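Local coordinates for hypothetical protein aq_1665 (Aquifex aeolicus, PDB 1XM7) that is of unknown function but probably acts as a hydrolase, its fold being that of the calcineurin-like phosphoesterases, at residues 23-28 against 170-175; 102-107 against 183-188; 110-115 against 129-134. One frame throughout, in Å; residues are numbered along the deposited sequence.

How the contacts relate
Contacts 1 and 3 lie on opposite sides of the chain's centre, their own centres about 23 Å apart, yet both reach Asp9: Arg25 of contact 1 donates to its carbonyl oxygen, and the side chain of His113 in contact 3 touches it. Asp9 falls where calcineurin-like phosphoesterases usually carry a metal-ligand motif, so the two contacts probably flank the active site. The centre of contact 2 is about 26 Å from that of contact 1, although their nearest atoms are about 5 Å apart. From contact 3 it is about 17 Å, centre to centre, and these two share a sheet: strands 99-104 and 107-112 are neighbours, with Ile102 CG2 packed 4.0 Å from Leu111 CD1.

Contact 1. Residues 23-28 against 170-175; sequences EVRFKG and NVEWND
Arg25 and Glu172 form a salt bridge that ties the loop between helices 17-20 and 29-38 to the short 3-10 turn 171-173. Arg25 NE donates to Glu172 OE1 over 2.7 Å, and the N-H...O angle of 178° makes the bond practically straight. OE1 lies in the guanidinium plane and uses its anti lone pair, pointing away from OE2. The carboxylate plane is turned 72° from the guanidinium, so this is a single-bond bridge, not a paired, coplanar one. A bend at chi2 (-77°) brings the arginine tip across the extended glutamate chain.

The other polar atoms of these two side chains have partners too. NH1 donates to the carbonyl oxygen of Thr10 and NH2 to that of Asp9, while Phe29 adds a cation-pi contact. Glu172 OE2 accepts from Trp150 N, and OE1 takes a second, weak bond from Asn21. Apolar branches crowd this charged pair: Val24 CG2 is 3.3 Å from Glu172 OE2, and Val171 CG2 is 3.3 Å from Arg25 NH2.

An alanine here removes the guanidinium, which would probably destabilise the buried Glu172 carboxylate and loosen the hold on the carbonyls of Asp9 and Thr10. With both charges buried and each nitrogen of the guanidinium bonded, the pair is likely to stay ionised and to hold these loops in a fixed relation.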
loop_
_atom_site.group_PDB
_atom_site.type_symbol
_atom_site.label_atom_id
_atom_site.label_comp_id
_atom_site.label_asym_id
_atom_site.label_seq_id
_atom_site.Cartn_x
_atom_site.Cartn_y
_atom_site.Cartn_z
ATOM N N GLU A 23 -14.787 -8.900 -9.980
ATOM C CA GLU A 23 -14.693 -9.820 -8.870
ATOM C C GLU A 23 -14.668 -9.131 -7.505
ATOM O O GLU A 23 -15.540 -9.368 -6.674
ATOM C CB GLU A 23 -13.432 -10.664 -9.037
ATOM C CG GLU A 23 -13.484 -11.696 -10.165
ATOM C CD GLU A 23 -14.276 -12.943 -9.774
ATOM O OE1 GLU A 23 -14.145 -13.978 -10.473
ATOM O OE2 GLU A 23 -15.032 -12.885 -8.769
ATOM N N VAL A 24 -13.676 -8.275 -7.282
ATOM C CA VAL A 24 -13.528 -7.592 -6.003
ATOM C C VAL A 24 -14.023 -6.158 -5.894
ATOM O O VAL A 24 -14.600 -5.779 -4.882
ATOM C CB VAL A 24 -12.071 -7.598 -5.567
ATOM C CG1 VAL A 24 -11.704 -8.963 -5.056
ATOM C CG2 VAL A 24 -11.183 -7.223 -6.741
ATOM N N ARG A 25 -13.775 -5.355 -6.920
ATOM C CA ARG A 25 -14.191 -3.958 -6.907
ATOM C C ARG A 25 -15.689 -3.805 -7.161
ATOM O O ARG A 25 -16.281 -4.507 -7.984
ATOM C CB ARG A 25 -13.393 -3.160 -7.944
ATOM C CG ARG A 25 -11.887 -3.147 -7.699
ATOM C CD ARG A 25 -11.470 -2.193 -6.583
ATOM N NE ARG A 25 -10.023 -2.237 -6.357
ATOM C CZ ARG A 25 -9.319 -1.307 -5.711
ATOM N NH1 ARG A 25 -9.912 -0.232 -5.209
ATOM N NH2 ARG A 25 -8.008 -1.456 -5.571
ATOM N N PHE A 26 -16.283 -2.853 -6.453
ATOM C CA PHE A 26 -17.710 -2.583 -6.519
ATOM C C PHE A 26 -17.926 -1.095 -6.321
ATOM O O PHE A 26 -17.091 -0.424 -5.719
ATOM C CB PHE A 26 -18.373 -3.315 -5.376
ATOM C CG PHE A 26 -17.764 -2.984 -4.046
ATOM C CD1 PHE A 26 -18.139 -1.829 -3.357
ATOM C CD2 PHE A 26 -16.765 -3.794 -3.503
ATOM C CE1 PHE A 26 -17.527 -1.484 -2.148
ATOM C CE2 PHE A 26 -16.143 -3.455 -2.285
ATOM C CZ PHE A 26 -16.525 -2.300 -1.611
ATOM N N LYS A 27 -19.058 -0.587 -6.794
ATOM C CA LYS A 27 -19.366 0.826 -6.641
ATOM C C LYS A 27 -19.382 1.240 -5.159
ATOM O O LYS A 27 -19.938 0.546 -4.310
ATOM C CB LYS A 27 -20.711 1.144 -7.292
ATOM C CG LYS A 27 -21.045 2.625 -7.270
ATOM C CD LYS A 27 -22.260 2.959 -8.129
ATOM C CE LYS A 27 -22.463 4.472 -8.210
ATOM N NZ LYS A 27 -21.198 5.208 -8.561
ATOM N N GLY A 28 -18.756 2.372 -4.853
ATOM C CA GLY A 28 -18.711 2.832 -3.479
ATOM C C GLY A 28 -17.592 2.210 -2.659
ATOM O O GLY A 28 -17.714 2.097 -1.436
ATOM N N ASN A 170 -2.297 -4.506 -0.540
ATOM C CA ASN A 170 -3.329 -4.092 -1.493
ATOM C C ASN A 170 -4.716 -4.312 -0.906
ATOM O O ASN A 170 -5.014 -5.388 -0.403
ATOM C CB ASN A 170 -3.185 -4.889 -2.795
ATOM C CG ASN A 170 -4.176 -4.459 -3.869
ATOM O OD1 ASN A 170 -3.821 -4.358 -5.043
ATOM N ND2 ASN A 170 -5.420 -4.219 -3.477
ATOM N N VAL A 171 -5.563 -3.293 -0.985
ATOM C CA VAL A 171 -6.919 -3.375 -0.445
ATOM C C VAL A 171 -7.690 -4.598 -0.915
ATOM O O VAL A 171 -8.371 -5.241 -0.125
ATOM C CB VAL A 171 -7.744 -2.118 -0.800
ATOM C CG1 VAL A 171 -7.201 -0.917 -0.056
ATOM C CG2 VAL A 171 -7.710 -1.873 -2.301
ATOM N N GLU A 172 -7.573 -4.922 -2.198
ATOM C CA GLU A 172 -8.280 -6.063 -2.771
ATOM C C GLU A 172 -8.002 -7.407 -2.090
ATOM O O GLU A 172 -8.789 -8.345 -2.213
ATOM C CB GLU A 172 -7.969 -6.184 -4.265
ATOM C CG GLU A 172 -8.452 -5.018 -5.100
ATOM C CD GLU A 172 -8.387 -5.311 -6.584
ATOM O OE1 GLU A 172 -8.692 -4.413 -7.384
ATOM O OE2 GLU A 172 -8.033 -6.443 -6.959
ATOM N N TRP A 173 -6.886 -7.507 -1.379
ATOM C CA TRP A 173 -6.549 -8.755 -0.706
ATOM C C TRP A 173 -6.915 -8.751 0.760
ATOM O O TRP A 173 -6.993 -9.811 1.380
ATOM C CB TRP A 173 -5.055 -9.046 -0.810
ATOM C CG TRP A 173 -4.617 -9.503 -2.155
ATOM C CD1 TRP A 173 -3.847 -8.813 -3.044
ATOM C CD2 TRP A 173 -4.906 -10.769 -2.766
ATOM N NE1 TRP A 173 -3.636 -9.570 -4.170
ATOM C CE2 TRP A 173 -4.274 -10.775 -4.028
ATOM C CE3 TRP A 173 -5.639 -11.897 -2.371
ATOM C CZ2 TRP A 173 -4.349 -11.871 -4.902
ATOM C CZ3 TRP A 173 -5.715 -12.983 -3.238
ATOM C CH2 TRP A 173 -5.072 -12.959 -4.489
ATOM N N ASN A 174 -7.135 -7.568 1.322
ATOM C CA ASN A 174 -7.452 -7.484 2.738
ATOM C C ASN A 174 -8.823 -6.913 3.044
ATOM O O ASN A 174 -9.032 -6.314 4.091
ATOM C CB ASN A 174 -6.368 -6.682 3.462
ATOM C CG ASN A 174 -4.976 -7.015 2.957
ATOM O OD1 ASN A 174 -4.425 -6.307 2.118
ATOM N ND2 ASN A 174 -4.414 -8.110 3.445
ATOM N N ASP A 175 -9.758 -7.116 2.122
ATOM C CA ASP A 175 -11.129 -6.650 2.297
ATOM C C ASP A 175 -11.175 -5.145 2.593
ATOM O O ASP A 175 -11.899 -4.688 3.478
ATOM C CB ASP A 175 -11.808 -7.464 3.420
ATOM C CG ASP A 175 -13.340 -7.440 3.331
ATOM O OD1 ASP A 175 -13.882 -7.477 2.198
ATOM O OD2 ASP A 175 -14.010 -7.405 4.393
#

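Contact 2. Residues 102-107 against 183-188; sequences IEHKGK and EIDKLI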
loop_
_atom_site.group_PDB
_atom_site.type_symbol
_atom_site.label_atom_id
_atom_site.label_comp_id
_atom_site.label_asym_id
_atom_site.label_seq_id
_atom_site.Cartn_x
_atom_site.Cartn_y
_atom_site.Cartn_z
ATOM N N ILE A 102 12.075 0.593 7.425
ATOM C CA ILE A 102 11.741 0.862 8.812
ATOM C C ILE A 102 12.101 -0.367 9.636
ATOM O O ILE A 102 12.226 -1.467 9.092
ATOM C CB ILE A 102 10.226 1.208 8.991
ATOM C CG1 ILE A 102 9.345 0.015 8.640
ATOM C CG2 ILE A 102 9.851 2.375 8.094
ATOM C CD1 ILE A 102 7.877 0.275 8.882
ATOM N N GLU A 103 12.290 -0.165 10.938
ATOM C CA GLU A 103 12.643 -1.245 11.856
ATOM C C GLU A 103 11.538 -1.358 12.887
ATOM O O GLU A 103 11.144 -0.366 13.489
ATOM C CB GLU A 103 13.962 -0.934 12.565
ATOM C CG GLU A 103 15.115 -0.602 11.626
ATOM C CD GLU A 103 16.372 -0.166 12.367
ATOM O OE1 GLU A 103 17.333 0.291 11.700
ATOM O OE2 GLU A 103 16.400 -0.282 13.616
ATOM N N HIS A 104 11.034 -2.562 13.094
ATOM C CA HIS A 104 9.971 -2.748 14.062
ATOM C C HIS A 104 10.324 -3.865 15.035
ATOM O O HIS A 104 10.587 -4.992 14.613
ATOM C CB HIS A 104 8.669 -3.080 13.336
ATOM C CG HIS A 104 7.497 -3.281 14.248
ATOM N ND1 HIS A 104 6.781 -4.460 14.289
ATOM C CD2 HIS A 104 6.907 -2.451 15.138
ATOM C CE1 HIS A 104 5.800 -4.345 15.166
ATOM N NE2 HIS A 104 5.853 -3.136 15.694
ATOM N N LYS A 105 10.324 -3.559 16.331
ATOM C CA LYS A 105 10.638 -4.560 17.348
ATOM C C LYS A 105 11.745 -5.489 16.860
ATOM O O LYS A 105 11.565 -6.710 16.754
ATOM C CB LYS A 105 9.383 -5.371 17.716
ATOM C CG LYS A 105 8.405 -4.604 18.592
ATOM C CD LYS A 105 7.101 -5.353 18.805
ATOM C CE LYS A 105 6.120 -4.512 19.635
ATOM N NZ LYS A 105 4.738 -5.092 19.714
ATOM N N GLY A 106 12.886 -4.887 16.542
ATOM C CA GLY A 106 14.025 -5.654 16.081
ATOM C C GLY A 106 14.130 -5.837 14.578
ATOM O O GLY A 106 15.054 -5.304 13.948
ATOM N N LYS A 107 13.191 -6.585 14.002
ATOM C CA LYS A 107 13.202 -6.862 12.571
ATOM C C LYS A 107 13.176 -5.630 11.665
ATOM O O LYS A 107 12.645 -4.576 12.024
ATOM C CB LYS A 107 12.080 -7.845 12.234
ATOM C CG LYS A 107 12.321 -9.191 12.925
ATOM C CD LYS A 107 11.438 -10.318 12.412
ATOM C CE LYS A 107 11.870 -11.652 13.031
ATOM N NZ LYS A 107 11.037 -12.799 12.557
ATOM N N GLU A 183 -0.326 -7.849 12.567
ATOM C CA GLU A 183 -0.085 -8.915 11.607
ATOM C C GLU A 183 1.389 -9.086 11.257
ATOM O O GLU A 183 1.794 -10.136 10.751
ATOM C CB GLU A 183 -0.910 -8.661 10.352
ATOM C CG GLU A 183 -2.388 -8.886 10.583
ATOM C CD GLU A 183 -3.263 -8.010 9.709
ATOM O OE1 GLU A 183 -3.341 -6.788 9.972
ATOM O OE2 GLU A 183 -3.869 -8.545 8.756
ATOM N N ILE A 184 2.191 -8.056 11.523
ATOM C CA ILE A 184 3.628 -8.119 11.257
ATOM C C ILE A 184 4.231 -8.987 12.348
ATOM O O ILE A 184 5.088 -9.830 12.090
ATOM C CB ILE A 184 4.303 -6.722 11.333
ATOM C CG1 ILE A 184 3.705 -5.784 10.286
ATOM C CG2 ILE A 184 5.807 -6.856 11.116
ATOM C CD1 ILE A 184 4.350 -4.423 10.265
ATOM N N ASP A 185 3.762 -8.759 13.573
ATOM C CA ASP A 185 4.214 -9.490 14.749
ATOM C C ASP A 185 3.855 -10.963 14.647
ATOM O O ASP A 185 4.592 -11.823 15.128
ATOM C CB ASP A 185 3.581 -8.890 16.001
ATOM C CG ASP A 185 4.006 -7.457 16.226
ATOM O OD1 ASP A 185 3.388 -6.766 17.065
ATOM O OD2 ASP A 185 4.970 -7.023 15.561
ATOM N N LYS A 186 2.721 -11.248 14.017
ATOM C CA LYS A 186 2.281 -12.622 13.850
ATOM C C LYS A 186 3.364 -13.391 13.103
ATOM O O LYS A 186 3.346 -14.613 13.060
ATOM C CB LYS A 186 0.965 -12.674 13.069
ATOM C CG LYS A 186 -0.101 -11.664 13.523
ATOM C CD LYS A 186 -0.336 -11.678 15.033
ATOM C CE LYS A 186 -0.833 -13.035 15.531
ATOM N NZ LYS A 186 -0.931 -13.100 17.027
ATOM N N LEU A 187 4.308 -12.663 12.515
ATOM C CA LEU A 187 5.411 -13.278 11.782
ATOM C C LEU A 187 6.654 -13.324 12.673
ATOM O O LEU A 187 7.199 -14.399 12.937
ATOM C CB LEU A 187 5.713 -12.478 10.514
ATOM C CG LEU A 187 4.533 -12.308 9.558
ATOM C CD1 LEU A 187 4.931 -11.399 8.417
ATOM C CD2 LEU A 187 4.096 -13.662 9.035
ATOM N N ILE A 188 7.085 -12.149 13.136
ATOM C CA ILE A 188 8.256 -12.011 14.006
ATOM C C ILE A 188 8.331 -13.140 15.046
ATOM O O ILE A 188 9.397 -13.797 15.115
ATOM C CB ILE A 188 8.249 -10.622 14.733
ATOM C CG1 ILE A 188 9.615 -10.340 15.362
ATOM C CG2 ILE A 188 7.180 -10.592 15.823
ATOM C CD1 ILE A 188 9.729 -8.955 15.980
#
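The tight turn of the beta-hairpin formed by strands 99-104 and 107-112 meets helix 182-185 and the last modelled residues that follow, to Ile188. The hairpin is closed by His104 N donating to Lys107 O at 2.8 Å, with Lys105 and Gly106 at the tip.

Ile188 is the most heavily covered residue, and the chain of Lys107, extended beyond CG, crosses it obliquely and brings CD to 3.5 Å from Ile188 CG1. The ammonium passes on to the backbone: Lys107 NZ donates to Ile188 O over 3.2 Å, in the carbonyl plane and on a lone pair, coming in from the side of the C=O (angle 103°). Ile188 has CG1 anti to its own N (chi1 -166°), which carries CD1 toward the turn, to 4.0 Å from Lys105 CB.

On the helix side, Asp185 receives a weak, salt-bridging hydrogen bond: Lys105 NZ lies 3.4 Å from Asp185 OD1, and Arg182 makes a further long, weak ion pair with that oxygen. The His104 ring and the Asp185 carboxylate lie nearly coplanar (3°), while Lys105 CG sits over one ring face near the rim.

Ile184 marks the buried end. It touches Phe6 of one sheet and Ile109 and Ile144 of the other, and His104 likewise reaches Met4. The C-terminal helix thus sits at the junction of two packed sheets, an arrangement in keeping with the beta-sandwich core of calcineurin-like phosphoesterases.

Contact 3. Residues 110-115 against 129-134; sequences LLSHYP and EMVREI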
loop_
_atom_site.group_PDB
_atom_site.type_symbol
_atom_site.label_atom_id
_atom_site.label_comp_id
_atom_site.label_asym_id
_atom_site.label_seq_id
_atom_site.Cartn_x
_atom_site.Cartn_y
_atom_site.Cartn_z
ATOM N N LEU A 110 11.184 -3.619 4.662
ATOM C CA LEU A 110 11.273 -2.919 3.391
ATOM C C LEU A 110 9.850 -2.620 2.947
ATOM O O LEU A 110 9.001 -3.517 2.871
ATOM C CB LEU A 110 11.936 -3.790 2.319
ATOM C CG LEU A 110 12.692 -3.140 1.148
ATOM C CD1 LEU A 110 12.501 -3.989 -0.087
ATOM C CD2 LEU A 110 12.219 -1.738 0.878
ATOM N N LEU A 111 9.607 -1.348 2.660
ATOM C CA LEU A 111 8.315 -0.886 2.192
ATOM C C LEU A 111 8.500 -0.437 0.754
ATOM O O LEU A 111 9.299 0.462 0.461
ATOM C CB LEU A 111 7.847 0.305 3.015
ATOM C CG LEU A 111 7.822 0.157 4.533
ATOM C CD1 LEU A 111 7.395 1.478 5.126
ATOM C CD2 LEU A 111 6.875 -0.958 4.952
ATOM N N SER A 112 7.766 -1.071 -0.142
ATOM C CA SER A 112 7.838 -0.723 -1.544
ATOM C C SER A 112 6.478 -1.001 -2.174
ATOM O O SER A 112 5.665 -1.726 -1.602
ATOM C CB SER A 112 8.907 -1.557 -2.224
ATOM O OG SER A 112 9.113 -1.103 -3.543
ATOM N N HIS A 113 6.210 -0.412 -3.332
ATOM C CA HIS A 113 4.943 -0.654 -3.998
ATOM C C HIS A 113 5.034 -1.957 -4.771
ATOM O O HIS A 113 4.070 -2.704 -4.868
ATOM C CB HIS A 113 4.630 0.471 -4.977
ATOM C CG HIS A 113 3.473 0.174 -5.880
ATOM N ND1 HIS A 113 2.165 0.177 -5.443
ATOM C CD2 HIS A 113 3.432 -0.171 -7.188
ATOM C CE1 HIS A 113 1.368 -0.156 -6.443
ATOM N NE2 HIS A 113 2.110 -0.372 -7.513
ATOM N N TYR A 114 6.214 -2.220 -5.316
ATOM C CA TYR A 114 6.441 -3.402 -6.128
ATOM C C TYR A 114 6.836 -4.605 -5.318
ATOM O O TYR A 114 7.488 -4.480 -4.289
ATOM C CB TYR A 114 7.516 -3.115 -7.185
ATOM C CG TYR A 114 7.219 -1.876 -8.002
ATOM C CD1 TYR A 114 7.453 -0.602 -7.476
ATOM C CD2 TYR A 114 6.631 -1.972 -9.267
ATOM C CE1 TYR A 114 7.104 0.543 -8.182
ATOM C CE2 TYR A 114 6.275 -0.828 -9.984
ATOM C CZ TYR A 114 6.515 0.427 -9.433
ATOM O OH TYR A 114 6.168 1.568 -10.127
ATOM N N PRO A 115 6.430 -5.800 -5.773
ATOM C CA PRO A 115 6.734 -7.069 -5.101
ATOM C C PRO A 115 8.079 -7.608 -5.577
ATOM O O PRO A 115 8.691 -7.052 -6.496
ATOM C CB PRO A 115 5.584 -7.962 -5.551
ATOM C CG PRO A 115 5.422 -7.541 -6.988
ATOM C CD PRO A 115 5.494 -6.021 -6.898
ATOM N N GLU A 129 13.221 -6.186 -9.551
ATOM C CA GLU A 129 14.614 -6.515 -9.274
ATOM C C GLU A 129 15.267 -5.544 -8.298
ATOM O O GLU A 129 16.119 -5.925 -7.505
ATOM C CB GLU A 129 15.408 -6.544 -10.577
ATOM C CG GLU A 129 16.905 -6.469 -10.389
ATOM C CD GLU A 129 17.640 -6.297 -11.708
ATOM O OE1 GLU A 129 17.139 -5.553 -12.584
ATOM O OE2 GLU A 129 18.731 -6.891 -11.859
ATOM N N MET A 130 14.876 -4.282 -8.361
ATOM C CA MET A 130 15.448 -3.287 -7.469
ATOM C C MET A 130 15.022 -3.584 -6.036
ATOM O O MET A 130 15.824 -3.501 -5.106
ATOM C CB MET A 130 14.993 -1.892 -7.893
ATOM C CG MET A 130 15.504 -1.468 -9.278
ATOM S SD MET A 130 17.308 -1.390 -9.355
ATOM C CE MET A 130 17.477 0.199 -9.861
ATOM N N VAL A 131 13.755 -3.947 -5.869
ATOM C CA VAL A 131 13.208 -4.270 -4.555
ATOM C C VAL A 131 13.984 -5.428 -3.927
ATOM O O VAL A 131 14.367 -5.376 -2.757
ATOM C CB VAL A 131 11.706 -4.658 -4.667
ATOM C CG1 VAL A 131 11.190 -5.149 -3.322
ATOM C CG2 VAL A 131 10.888 -3.456 -5.141
ATOM N N ARG A 132 14.191 -6.479 -4.715
ATOM C CA ARG A 132 14.936 -7.640 -4.260
ATOM C C ARG A 132 16.337 -7.174 -3.882
ATOM O O ARG A 132 16.832 -7.459 -2.791
ATOM C CB ARG A 132 15.037 -8.680 -5.373
ATOM C CG ARG A 132 13.707 -9.156 -5.901
ATOM C CD ARG A 132 13.872 -10.475 -6.649
ATOM N NE ARG A 132 14.632 -10.337 -7.887
ATOM C CZ ARG A 132 14.098 -10.034 -9.067
ATOM N NH1 ARG A 132 12.795 -9.839 -9.173
ATOM N NH2 ARG A 132 14.863 -9.926 -10.144
ATOM N N GLU A 133 16.968 -6.438 -4.787
ATOM C CA GLU A 133 18.311 -5.946 -4.544
ATOM C C GLU A 133 18.414 -5.228 -3.211
ATOM O O GLU A 133 19.274 -5.559 -2.390
ATOM C CB GLU A 133 18.749 -5.031 -5.688
ATOM C CG GLU A 133 20.117 -5.401 -6.253
ATOM C CD GLU A 133 20.358 -6.915 -6.283
ATOM O OE1 GLU A 133 19.625 -7.641 -7.007
ATOM O OE2 GLU A 133 21.282 -7.373 -5.569
ATOM N N ILE A 134 17.533 -4.260 -2.983
ATOM C CA ILE A 134 17.535 -3.512 -1.721
ATOM C C ILE A 134 17.351 -4.474 -0.553
ATOM O O ILE A 134 18.097 -4.437 0.429
ATOM C CB ILE A 134 16.386 -2.486 -1.671
ATOM C CG1 ILE A 134 16.678 -1.315 -2.609
ATOM C CG2 ILE A 134 16.170 -2.017 -0.239
ATOM C CD1 ILE A 134 15.489 -0.384 -2.787
#
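Strand 107-112 and helix 125-137 are the first two elements of a beta-alpha-beta crossover that ends in strand 142-145, and here the helix lies against its sheet. The axes of strand 110-112 and helix 129-134 approach to 9.9 Å and run nearly antiparallel, at 167°, as expected where the chain doubles back between parallel strands.

Apolar packing holds the two together. Val131 CG1 meets Leu110 CD1 at 3.7 Å, the side chains crossing obliquely. One helical turn on, Ile134 crosses Leu110 at about a right angle, its CG2 3.9 Å from Leu110 CG. Leu110 thus lies against two residues spaced i and i+3 on the helix face. Beyond the pair, Leu143 supports both Leu110 and Val131, and Tyr99 both Leu110 and Ile134.

A second set of contacts sets carbon against polar atoms. Val131 CG2, anti to its carbonyl carbon, reaches 3.4 Å from Ser112 OG and 3.7 Å from Tyr114 O. The serine hydroxyl is buried but satisfied, being hydrogen-bonded to Phe98 O.

Further polar bonds go to partners beyond the two segments. Arg132 NH1 is bonded to the carbonyl of Ala116, which joins the helix to the loop leaving the strand. Although the CB of Tyr114 faces Val131, its phenol turns away from residues 129-134, to bond Arg127 NH1 nearer the start of the same helix. The ring is met on one face by its neighbour in sequence: His113 CD2 sits 3.8 Å above the plane of the Tyr114 ring, over its centre.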